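Local atomic coordinates of beta-glucosidase (Chaetomella raphigera, PDB entry 6JXG), a protein that probably hydrolyses terminal, non-reducing beta-D-glucosyl residues, releasing beta-D-glucose, as a secreted family 3 glycoside hydrolase of cellulose degradation. Residues A[129-134]-A[179-184]; A[154-159]-A[196-201]. All coordinates share one frame; numbering follows the deposited sequence.

Contact 1: A[129-134]-A[179-184]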
# COMPACT_ATOMS: atom_id res chain seq x y z
N PRO A 129 4.61 2.26 -6.74
CA PRO A 129 5.91 1.90 -7.29
C PRO A 129 7.00 2.96 -7.13
O PRO A 129 8.12 2.77 -7.63
CB PRO A 129 5.62 1.66 -8.80
CG PRO A 129 4.49 2.55 -9.08
CD PRO A 129 3.62 2.47 -7.82
N ASP A 130 6.74 4.00 -6.35
CA ASP A 130 7.77 4.91 -5.89
C ASP A 130 8.27 4.54 -4.50
O ASP A 130 7.52 4.51 -3.53
CB ASP A 130 7.28 6.35 -5.81
CG ASP A 130 8.40 7.27 -5.43
OD1 ASP A 130 9.23 7.55 -6.36
OD2 ASP A 130 8.50 7.65 -4.23
N PRO A 131 9.57 4.23 -4.37
CA PRO A 131 9.99 3.69 -3.11
C PRO A 131 9.94 4.70 -1.97
O PRO A 131 9.79 4.28 -0.80
CB PRO A 131 11.45 3.25 -3.39
CG PRO A 131 11.91 4.06 -4.55
CD PRO A 131 10.62 4.17 -5.38
N TYR A 132 10.13 6.01 -2.25
CA TYR A 132 10.14 7.01 -1.19
C TYR A 132 8.73 7.15 -0.60
O TYR A 132 8.54 7.15 0.65
CB TYR A 132 10.64 8.37 -1.73
CG TYR A 132 10.73 9.40 -0.67
CD1 TYR A 132 11.84 9.48 0.14
CD2 TYR A 132 9.68 10.26 -0.41
CE1 TYR A 132 11.92 10.46 1.16
CE2 TYR A 132 9.73 11.16 0.60
CZ TYR A 132 10.86 11.27 1.39
OH TYR A 132 10.84 12.27 2.41
N LEU A 133 7.75 7.37 -1.48
CA LEU A 133 6.34 7.46 -1.04
C LEU A 133 5.93 6.22 -0.30
O LEU A 133 5.26 6.25 0.77
CB LEU A 133 5.40 7.69 -2.22
CG LEU A 133 3.88 7.78 -1.98
CD1 LEU A 133 3.61 8.91 -1.02
CD2 LEU A 133 3.16 8.00 -3.28
N ASN A 134 6.25 5.09 -0.92
CA ASN A 134 5.96 3.78 -0.33
C ASN A 134 6.53 3.64 1.09
O ASN A 134 5.80 3.37 2.08
CB ASN A 134 6.46 2.69 -1.27
CG ASN A 134 5.91 1.32 -0.96
OD1 ASN A 134 5.97 0.85 0.17
ND2 ASN A 134 5.32 0.68 -1.98
N HIS A 179 18.39 -2.87 -3.85
CA HIS A 179 18.51 -1.92 -2.74
C HIS A 179 17.78 -0.57 -2.90
O HIS A 179 17.22 -0.05 -1.91
CB HIS A 179 20.02 -1.67 -2.48
CG HIS A 179 20.68 -2.80 -1.77
ND1 HIS A 179 21.13 -3.93 -2.42
CD2 HIS A 179 20.91 -3.00 -0.46
CE1 HIS A 179 21.64 -4.77 -1.53
NE2 HIS A 179 21.52 -4.22 -0.33
N GLU A 180 17.80 -0.02 -4.12
CA GLU A 180 17.22 1.31 -4.36
C GLU A 180 15.75 1.33 -4.56
O GLU A 180 15.14 2.40 -4.41
CB GLU A 180 17.88 2.06 -5.51
CG GLU A 180 19.26 2.49 -5.09
CD GLU A 180 20.06 3.25 -6.16
OE1 GLU A 180 19.52 3.97 -7.02
OE2 GLU A 180 21.27 3.10 -6.07
N LEU A 181 15.19 0.20 -4.95
CA LEU A 181 13.81 0.17 -5.36
C LEU A 181 13.02 -0.78 -4.43
O LEU A 181 12.34 -0.30 -3.54
CB LEU A 181 13.75 -0.20 -6.82
CG LEU A 181 12.45 -0.05 -7.48
CD1 LEU A 181 11.98 1.40 -7.21
CD2 LEU A 181 12.60 -0.38 -8.94
N TYR A 182 13.18 -2.09 -4.57
CA TYR A 182 12.30 -3.05 -3.89
C TYR A 182 12.55 -3.18 -2.37
O TYR A 182 11.64 -3.28 -1.59
CB TYR A 182 12.36 -4.45 -4.61
CG TYR A 182 11.93 -4.31 -6.05
CD1 TYR A 182 10.60 -4.13 -6.36
CD2 TYR A 182 12.89 -4.11 -7.07
CE1 TYR A 182 10.20 -3.93 -7.68
CE2 TYR A 182 12.49 -3.85 -8.36
CZ TYR A 182 11.14 -3.77 -8.69
OH TYR A 182 10.67 -3.48 -10.00
N LEU A 183 13.79 -3.17 -1.96
CA LEU A 183 14.14 -3.18 -0.52
C LEU A 183 13.80 -1.92 0.27
O LEU A 183 13.51 -1.97 1.48
CB LEU A 183 15.64 -3.52 -0.37
CG LEU A 183 16.07 -3.86 1.07
CD1 LEU A 183 15.38 -5.13 1.52
CD2 LEU A 183 17.60 -3.95 1.13
N TRP A 184 13.82 -0.79 -0.43
CA TRP A 184 13.77 0.49 0.21
C TRP A 184 12.56 0.66 1.21
O TRP A 184 12.72 1.01 2.37
CB TRP A 184 13.83 1.53 -0.85
CG TRP A 184 13.74 2.94 -0.37
CD1 TRP A 184 12.70 3.57 0.26
CD2 TRP A 184 14.79 3.95 -0.51
NE1 TRP A 184 13.03 4.89 0.52
CE2 TRP A 184 14.31 5.13 0.09
CE3 TRP A 184 16.04 3.95 -1.12
CZ2 TRP A 184 15.05 6.31 0.10
CZ3 TRP A 184 16.82 5.13 -1.08
CH2 TRP A 184 16.31 6.30 -0.51
O HOH W 1 11.27 6.61 2.13
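Pro131 lays its ring between the indole of Trp184 and the side chain of Leu181, a compact example of a proline in the first turn of a helix packing between two side chains of a neighbouring helix pair. Its CB sits off-centre over the five-membered ring of Trp184, 4.2 Å from the centroid and 30° off the normal, a CH-pi contact. The far side of the pyrrolidine belongs to Leu181, whose CD1 comes to 3.6 Å from Pro131 CD. Trp184 holds its CG anti to the backbone N (chi1 178°), which carries CD1 to 3.2 Å from Pro131 O. In the plane of the indole, a water accepts from Trp184 NE1 at 2.9 Å and donates to Tyr132 O at 3.2 Å. An alanine in place of Trp184 would probably leave Pro131 CB without its aromatic cover and this water without its indole donor. Just before the proline in the chain, Asp130 takes the N-cap position, its OD2 accepting from Leu133 N at 2.9 Å, while OD1 forms a salt bridge with Arg560. The buried contact thus joins the start of helix 131-147 to the junction of helices 175-182 and 184-191, with strands 649-658 and 663-671 packing against Tyr132 and Trp184.

Contact 2: A[154-159]-A[196-201]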
# COMPACT_ATOMS: atom_id res chain seq x y z
N ALA A 154 5.16 -6.26 7.95
CA ALA A 154 5.48 -5.85 6.62
C ALA A 154 5.61 -7.05 5.67
O ALA A 154 6.47 -7.95 5.86
CB ALA A 154 6.77 -5.04 6.61
N LYS A 155 4.85 -7.03 4.59
CA LYS A 155 4.80 -8.21 3.69
C LYS A 155 4.83 -7.68 2.24
O LYS A 155 4.42 -6.50 2.02
CB LYS A 155 3.56 -9.06 4.00
CG LYS A 155 2.21 -8.50 3.63
CD LYS A 155 1.05 -9.30 4.26
CE LYS A 155 -0.22 -8.90 3.56
NZ LYS A 155 -1.42 -9.60 4.05
N HIS A 156 5.20 -8.46 1.24
CA HIS A 156 5.67 -9.82 1.23
C HIS A 156 7.11 -9.72 0.70
O HIS A 156 7.37 -9.14 -0.38
CB HIS A 156 4.86 -10.67 0.24
CG HIS A 156 3.38 -10.52 0.40
ND1 HIS A 156 2.67 -9.46 -0.14
CD2 HIS A 156 2.48 -11.27 1.07
CE1 HIS A 156 1.39 -9.60 0.17
NE2 HIS A 156 1.25 -10.70 0.88
N PHE A 157 8.05 -10.15 1.53
CA PHE A 157 9.45 -10.03 1.24
C PHE A 157 9.92 -11.26 0.37
O PHE A 157 10.00 -12.36 0.90
CB PHE A 157 10.27 -10.03 2.55
CG PHE A 157 11.76 -9.80 2.33
CD1 PHE A 157 12.23 -8.53 2.19
CD2 PHE A 157 12.67 -10.90 2.23
CE1 PHE A 157 13.62 -8.28 1.98
CE2 PHE A 157 14.04 -10.67 2.02
CZ PHE A 157 14.50 -9.35 1.88
N ILE A 158 10.24 -11.11 -0.91
CA ILE A 158 10.30 -9.90 -1.67
C ILE A 158 10.24 -10.34 -3.17
O ILE A 158 10.51 -11.51 -3.50
CB ILE A 158 11.64 -9.12 -1.34
CG1 ILE A 158 11.57 -7.68 -1.87
CG2 ILE A 158 12.85 -9.91 -1.86
CD1 ILE A 158 12.58 -6.70 -1.27
N GLY A 159 10.01 -9.40 -4.08
CA GLY A 159 9.92 -9.70 -5.51
C GLY A 159 8.67 -10.41 -5.96
O GLY A 159 8.66 -10.98 -7.05
N SER A 196 7.35 -7.65 12.71
CA SER A 196 7.47 -8.89 11.90
C SER A 196 7.51 -8.57 10.40
O SER A 196 7.07 -7.48 9.96
CB SER A 196 6.34 -9.90 12.20
OG SER A 196 5.10 -9.40 11.78
N ILE A 197 8.05 -9.49 9.64
CA ILE A 197 8.07 -9.38 8.19
C ILE A 197 7.70 -10.74 7.66
O ILE A 197 8.08 -11.76 8.25
CB ILE A 197 9.51 -9.02 7.70
CG1 ILE A 197 9.86 -7.54 8.08
CG2 ILE A 197 9.64 -9.27 6.23
CD1 ILE A 197 11.32 -7.24 7.94
N MET A 198 6.89 -10.78 6.62
CA MET A 198 6.45 -12.04 6.06
C MET A 198 7.24 -12.32 4.77
O MET A 198 7.33 -11.43 3.89
CB MET A 198 4.96 -11.94 5.68
CG MET A 198 4.32 -13.23 5.19
SD MET A 198 2.65 -13.07 4.56
CE MET A 198 1.80 -12.69 6.10
N CYS A 199 7.77 -13.52 4.62
CA CYS A 199 8.44 -13.87 3.38
C CYS A 199 7.47 -14.39 2.33
O CYS A 199 6.41 -14.92 2.67
CB CYS A 199 9.58 -14.83 3.64
SG CYS A 199 9.23 -16.29 4.63
N SER A 200 7.85 -14.26 1.04
CA SER A 200 6.91 -14.40 -0.07
C SER A 200 6.80 -15.77 -0.66
O SER A 200 7.61 -16.61 -0.43
CB SER A 200 7.23 -13.38 -1.16
OG SER A 200 8.52 -13.64 -1.68
N TYR A 201 5.79 -15.99 -1.53
CA TYR A 201 5.65 -17.28 -2.20
C TYR A 201 6.67 -17.57 -3.34
O TYR A 201 6.89 -18.74 -3.67
CB TYR A 201 4.28 -17.38 -2.86
CG TYR A 201 3.15 -17.64 -1.92
CD1 TYR A 201 3.13 -18.83 -1.20
CD2 TYR A 201 2.11 -16.73 -1.78
CE1 TYR A 201 2.05 -19.13 -0.36
CE2 TYR A 201 1.03 -17.01 -0.94
CZ TYR A 201 0.99 -18.20 -0.23
OH TYR A 201 -0.04 -18.53 0.62
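Met198 and Lys155 run side by side from neighbouring parallel strands, pointing the same way, with their CB atoms 3.6 Å apart. The methionine has CG anti to the backbone N (chi1 -175°) and bends at its last torsion, bringing CE to 3.9 Å from Lys155 CD. Its sulfur also lies beside His156, 3.9 Å from CD2, in an oblique sulfur-aromatic contact. A cis peptide joins Lys155 to His156; Lys155 CG stands over the centre of the imidazole, 3.6 Å above its plane, and the sulfur lies to the same side, out past CD2. The polar ends lead elsewhere: Lys155 NZ donates to Leu107 O, and His156 ND1 bonds to Gly112 O. Ala154, Ile197 and Phe157 occupy the opposite face of the sheet, where Phe157 CB meets Ile197 CG2 at 3.8 Å. Backbone bonds from Ala154 N, Met198 N, Phe157 N and Ser200 N join the two segments, Phe157 N lying 2.8 Å from Met198 O. In the TIM-barrel-type domain, strand 151-157 lies between 105-106 and 196-199, and 228-231 follows 196-199. Helices 184-191 and 214-222 cover the face bearing Ala154, Phe157 and Ile197, and the disulfide Cys199-Cys210 ties the end of strand 196-199 to the loop before helix 214-222.

How the contacts relate
Both contacts belong to the N-terminal domain of the family 3 fold, and their centres lie about 14 Å apart. Along the chain the segments alternate: 129-134 opens helix 131-147, which leads into strand 151-157 of contact 2; 179-184 then passes into helix 184-191, which leads into strand 196-199. Contact 1 joins the start of helix 131-147 to the passage from helix 175-182 into 184-191, and contact 2 pairs the strands that helices 131-147 and 184-191 lead into. They touch directly, Leu183 CD1 lying 3.6 Å from Phe157 CE1. Contact 1 also faces strands of the fibronectin type III-like region, so it links the barrel's outer layer to that region while contact 2 builds its inner sheet.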